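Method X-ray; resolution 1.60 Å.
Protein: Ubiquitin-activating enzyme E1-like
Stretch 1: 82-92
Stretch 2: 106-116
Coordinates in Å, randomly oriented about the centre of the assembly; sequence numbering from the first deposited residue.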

# COMPACT_ATOMS: atom_id res chain seq x y z
N ASP A 82 -12.21 -7.30 -14.11
CA ASP A 82 -13.08 -7.78 -15.18
C ASP A 82 -14.34 -6.92 -15.23
O ASP A 82 -14.47 -6.01 -16.06
CB ASP A 82 -13.43 -9.26 -14.95
CG ASP A 82 -13.92 -9.95 -16.21
OD1 ASP A 82 -14.51 -9.27 -17.08
OD2 ASP A 82 -13.73 -11.17 -16.31
N THR A 83 -15.26 -7.21 -14.31
CA THR A 83 -16.58 -6.59 -14.26
C THR A 83 -16.77 -5.77 -13.00
O THR A 83 -17.26 -4.64 -13.04
CB THR A 83 -17.67 -7.66 -14.30
OG1 THR A 83 -17.63 -8.31 -15.57
CG2 THR A 83 -19.02 -7.04 -14.10
N MET A 84 -16.41 -6.37 -11.87
CA MET A 84 -16.37 -5.66 -10.60
C MET A 84 -14.93 -5.56 -10.17
O MET A 84 -14.09 -6.34 -10.59
CB MET A 84 -17.16 -6.41 -9.53
CG MET A 84 -18.66 -6.47 -9.76
SD MET A 84 -19.54 -6.94 -8.26
CE MET A 84 -19.39 -5.43 -7.30
N ILE A 85 -14.64 -4.60 -9.31
CA ILE A 85 -13.30 -4.44 -8.79
C ILE A 85 -13.37 -4.26 -7.30
O ILE A 85 -14.39 -3.81 -6.78
CB ILE A 85 -12.64 -3.19 -9.37
CG1 ILE A 85 -13.55 -1.98 -9.15
CG2 ILE A 85 -12.39 -3.36 -10.84
CD1 ILE A 85 -13.01 -0.71 -9.77
N ARG A 86 -12.29 -4.60 -6.60
CA ARG A 86 -12.17 -4.20 -5.21
C ARG A 86 -11.92 -2.69 -5.21
O ARG A 86 -11.01 -2.21 -5.87
CB ARG A 86 -11.01 -4.94 -4.53
CG ARG A 86 -10.83 -4.62 -3.06
CD ARG A 86 -12.01 -5.09 -2.23
NE ARG A 86 -12.21 -6.53 -2.36
CZ ARG A 86 -13.21 -7.19 -1.79
NH1 ARG A 86 -14.09 -6.54 -1.05
NH2 ARG A 86 -13.32 -8.50 -1.96
N LYS A 87 -12.74 -1.94 -4.49
CA LYS A 87 -12.59 -0.49 -4.43
C LYS A 87 -11.17 -0.09 -4.03
O LYS A 87 -10.59 -0.69 -3.14
CB LYS A 87 -13.60 0.10 -3.45
CG LYS A 87 -13.65 1.62 -3.44
CD LYS A 87 -14.87 2.10 -2.67
CE LYS A 87 -14.89 3.61 -2.52
NZ LYS A 87 -15.98 4.01 -1.59
N ALA A 88 -10.62 0.91 -4.71
CA ALA A 88 -9.26 1.35 -4.43
C ALA A 88 -9.17 1.96 -3.04
O ALA A 88 -10.17 2.42 -2.50
CB ALA A 88 -8.80 2.36 -5.48
N ILE A 89 -7.98 1.95 -2.46
CA ILE A 89 -7.81 2.53 -1.14
C ILE A 89 -6.59 3.45 -1.13
O ILE A 89 -5.56 3.14 -1.72
CB ILE A 89 -7.68 1.43 -0.09
CG1 ILE A 89 -7.59 2.03 1.31
CG2 ILE A 89 -6.47 0.55 -0.37
CD1 ILE A 89 -7.57 1.01 2.43
N GLU A 90 -6.73 4.60 -0.48
CA GLU A 90 -5.63 5.52 -0.29
C GLU A 90 -5.16 5.40 1.14
O GLU A 90 -5.90 5.70 2.07
CB GLU A 90 -6.05 6.96 -0.56
CG GLU A 90 -6.07 7.34 -2.03
CD GLU A 90 -5.93 8.85 -2.25
OE1 GLU A 90 -5.46 9.54 -1.32
OE2 GLU A 90 -6.28 9.34 -3.34
N LEU A 91 -3.92 4.95 1.30
CA LEU A 91 -3.35 4.75 2.63
C LEU A 91 -2.29 5.80 2.95
O LEU A 91 -1.29 5.94 2.24
CB LEU A 91 -2.78 3.34 2.76
CG LEU A 91 -3.80 2.20 2.69
CD1 LEU A 91 -3.12 0.89 2.43
CD2 LEU A 91 -4.60 2.14 3.97
N PHE A 92 -2.52 6.51 4.05
CA PHE A 92 -1.60 7.51 4.55
C PHE A 92 -0.56 6.83 5.44
O PHE A 92 -0.92 6.11 6.36
CB PHE A 92 -2.38 8.54 5.37
CG PHE A 92 -1.55 9.70 5.87
CD1 PHE A 92 -1.55 10.90 5.18
CD2 PHE A 92 -0.79 9.59 7.02
CE1 PHE A 92 -0.79 11.97 5.63
CE2 PHE A 92 -0.03 10.66 7.47
CZ PHE A 92 -0.03 11.85 6.77
N LEU A 106 -1.88 -1.91 9.78
CA LEU A 106 -2.81 -1.49 8.73
C LEU A 106 -4.19 -1.19 9.30
O LEU A 106 -4.68 -1.90 10.17
CB LEU A 106 -2.92 -2.54 7.63
CG LEU A 106 -1.70 -2.81 6.74
CD1 LEU A 106 -2.12 -3.47 5.43
CD2 LEU A 106 -0.96 -1.54 6.45
N PRO A 107 -4.83 -0.14 8.80
CA PRO A 107 -6.15 0.25 9.30
C PRO A 107 -7.24 -0.77 8.97
O PRO A 107 -7.26 -1.35 7.87
CB PRO A 107 -6.42 1.56 8.55
CG PRO A 107 -5.60 1.46 7.31
CD PRO A 107 -4.34 0.78 7.75
N ASP A 108 -8.15 -0.98 9.91
CA ASP A 108 -9.33 -1.78 9.63
C ASP A 108 -10.37 -0.94 8.92
O ASP A 108 -11.11 -0.18 9.55
CB ASP A 108 -9.87 -2.43 10.90
CG ASP A 108 -9.06 -3.65 11.30
OD1 ASP A 108 -9.43 -4.77 10.89
OD2 ASP A 108 -8.03 -3.49 12.00
N VAL A 109 -10.39 -1.06 7.59
CA VAL A 109 -11.26 -0.28 6.72
C VAL A 109 -12.17 -1.21 5.93
O VAL A 109 -11.81 -2.35 5.64
CB VAL A 109 -10.44 0.55 5.72
CG1 VAL A 109 -11.36 1.29 4.76
CG2 VAL A 109 -9.53 1.52 6.44
N GLU A 110 -13.35 -0.72 5.56
CA GLU A 110 -14.28 -1.48 4.75
C GLU A 110 -14.03 -1.19 3.28
O GLU A 110 -14.23 -0.07 2.82
CB GLU A 110 -15.72 -1.11 5.10
CG GLU A 110 -16.75 -2.12 4.64
CD GLU A 110 -18.10 -1.90 5.31
OE1 GLU A 110 -18.80 -0.94 4.92
OE2 GLU A 110 -18.45 -2.68 6.22
N VAL A 111 -13.58 -2.21 2.54
CA VAL A 111 -13.29 -2.07 1.12
C VAL A 111 -14.17 -3.00 0.33
O VAL A 111 -13.91 -4.20 0.25
CB VAL A 111 -11.83 -2.39 0.79
CG1 VAL A 111 -11.57 -2.15 -0.67
CG2 VAL A 111 -10.90 -1.54 1.63
N PRO A 112 -15.23 -2.46 -0.26
CA PRO A 112 -16.24 -3.26 -0.94
C PRO A 112 -15.85 -3.57 -2.38
O PRO A 112 -14.96 -2.93 -2.92
CB PRO A 112 -17.47 -2.34 -0.95
CG PRO A 112 -16.97 -0.95 -0.49
CD PRO A 112 -15.48 -1.01 -0.42
N LEU A 113 -16.51 -4.56 -2.97
CA LEU A 113 -16.50 -4.73 -4.41
C LEU A 113 -17.43 -3.69 -5.02
O LEU A 113 -18.50 -3.40 -4.47
CB LEU A 113 -16.99 -6.13 -4.79
CG LEU A 113 -16.10 -7.33 -4.49
CD1 LEU A 113 -16.69 -8.55 -5.18
CD2 LEU A 113 -14.69 -7.08 -4.99
N ILE A 114 -17.03 -3.12 -6.15
CA ILE A 114 -17.86 -2.16 -6.86
C ILE A 114 -17.77 -2.41 -8.35
O ILE A 114 -16.82 -3.02 -8.82
CB ILE A 114 -17.41 -0.72 -6.61
CG1 ILE A 114 -15.93 -0.57 -6.97
CG2 ILE A 114 -17.67 -0.33 -5.17
CD1 ILE A 114 -15.49 0.85 -7.16
N LYS A 115 -18.77 -1.96 -9.09
CA LYS A 115 -18.72 -2.06 -10.55
C LYS A 115 -17.54 -1.27 -11.12
O LYS A 115 -17.30 -0.12 -10.73
CB LYS A 115 -20.04 -1.57 -11.16
N ALA A 116 -16.82 -1.88 -12.05
CA ALA A 116 -15.65 -1.24 -12.64
C ALA A 116 -16.03 -0.00 -13.45
O ALA A 116 -15.20 0.53 -14.20
CB ALA A 116 -14.91 -2.22 -13.51

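Residues 84-86 and 113-115 pair as two short antiparallel strands, and the conformations of the side chains in this contact are best read against that backbone frame. Ile85 and Ile114 form the hydrogen-bonded pair at its centre: Ile85 N donates to Ile114 O (2.7 Å) and Ile114 N donates to Ile85 O (2.8 Å), both nearly straight. The ladder extends in both directions, with Ala116 N bound to Thr83 O at 3.0 Å and Lys87 N to Pro112 O at 2.9 Å. Between these rungs the backbones draw close, so that Met84 CA lies 4.3 Å from Lys115 CA and Arg86 CA lies 4.4 Å from Leu113 CA.

Ile85 and Ile114 project from the same face of the sheet and adopt the same rotamer, p at chi1 and t at chi2. In each, the end of the side chain comes nearer the opposing strand than the CA-to-CB direction alone would suggest, and the two meet through Ile85 CG1 and Ile114 CG1 at 3.5 Å. The second branch of Ile85 is also used: its CG2 packs against Ala116 CB at 3.8 Å.

Arg86 and Leu113 share the face that bears neither isoleucine. Arg86 leaves the backbone with chi1 t, but p values at chi2 and chi3 fold the chain back across the partner stretch instead of letting it extend. This brings Arg86 NH1 within 2.7 Å of Val111 O, where it donates a hydrogen bond with an angle of 146° at the hydrogen. The carbonyl oxygen lies at the guanidinium edge, near its plane, as suits an N-H donor. Leu113, with chi1 m and chi2 t, places a methyl over one face of the same group, Leu113 CD2 being 3.5 Å from Arg86 CZ. The aliphatic part of the arginine contributes as well: Arg86 CD approaches Val111 CG1 to 3.4 Å. NE is hydrogen-bonded elsewhere in the structure.

Met84 begins sideways to the other stretch, yet its m, t, p sequence of chi angles returns the terminal methyl to it. Met84 CE reaches Leu113 CB at 3.5 Å, an apolar contact made although Met84 pairs in register with Lys115. The latter is modelled only to CB, so the position of its side-chain end cannot be described.

Lys87 behaves differently. Its CA-to-CB bond points toward the second stretch, but four successive t torsions carry the amine away; the contact is therefore made near the base of the chain, with Lys87 CB 3.7 Å from Pro112 CD.

Beyond this point the contact becomes one of side chains rather than backbone pairing. Ile89, extended as t, t, points its CD1 to the valines, 4.3 Å from Val111 CG2 and 4.4 Å from Val109 CB. Further along, Leu91, in the m, t conformation, sets CD2 against Pro107 CG at 3.6 Å. Ile89 and Leu91 both point toward the second stretch, while Glu90 between them remains out of its reach.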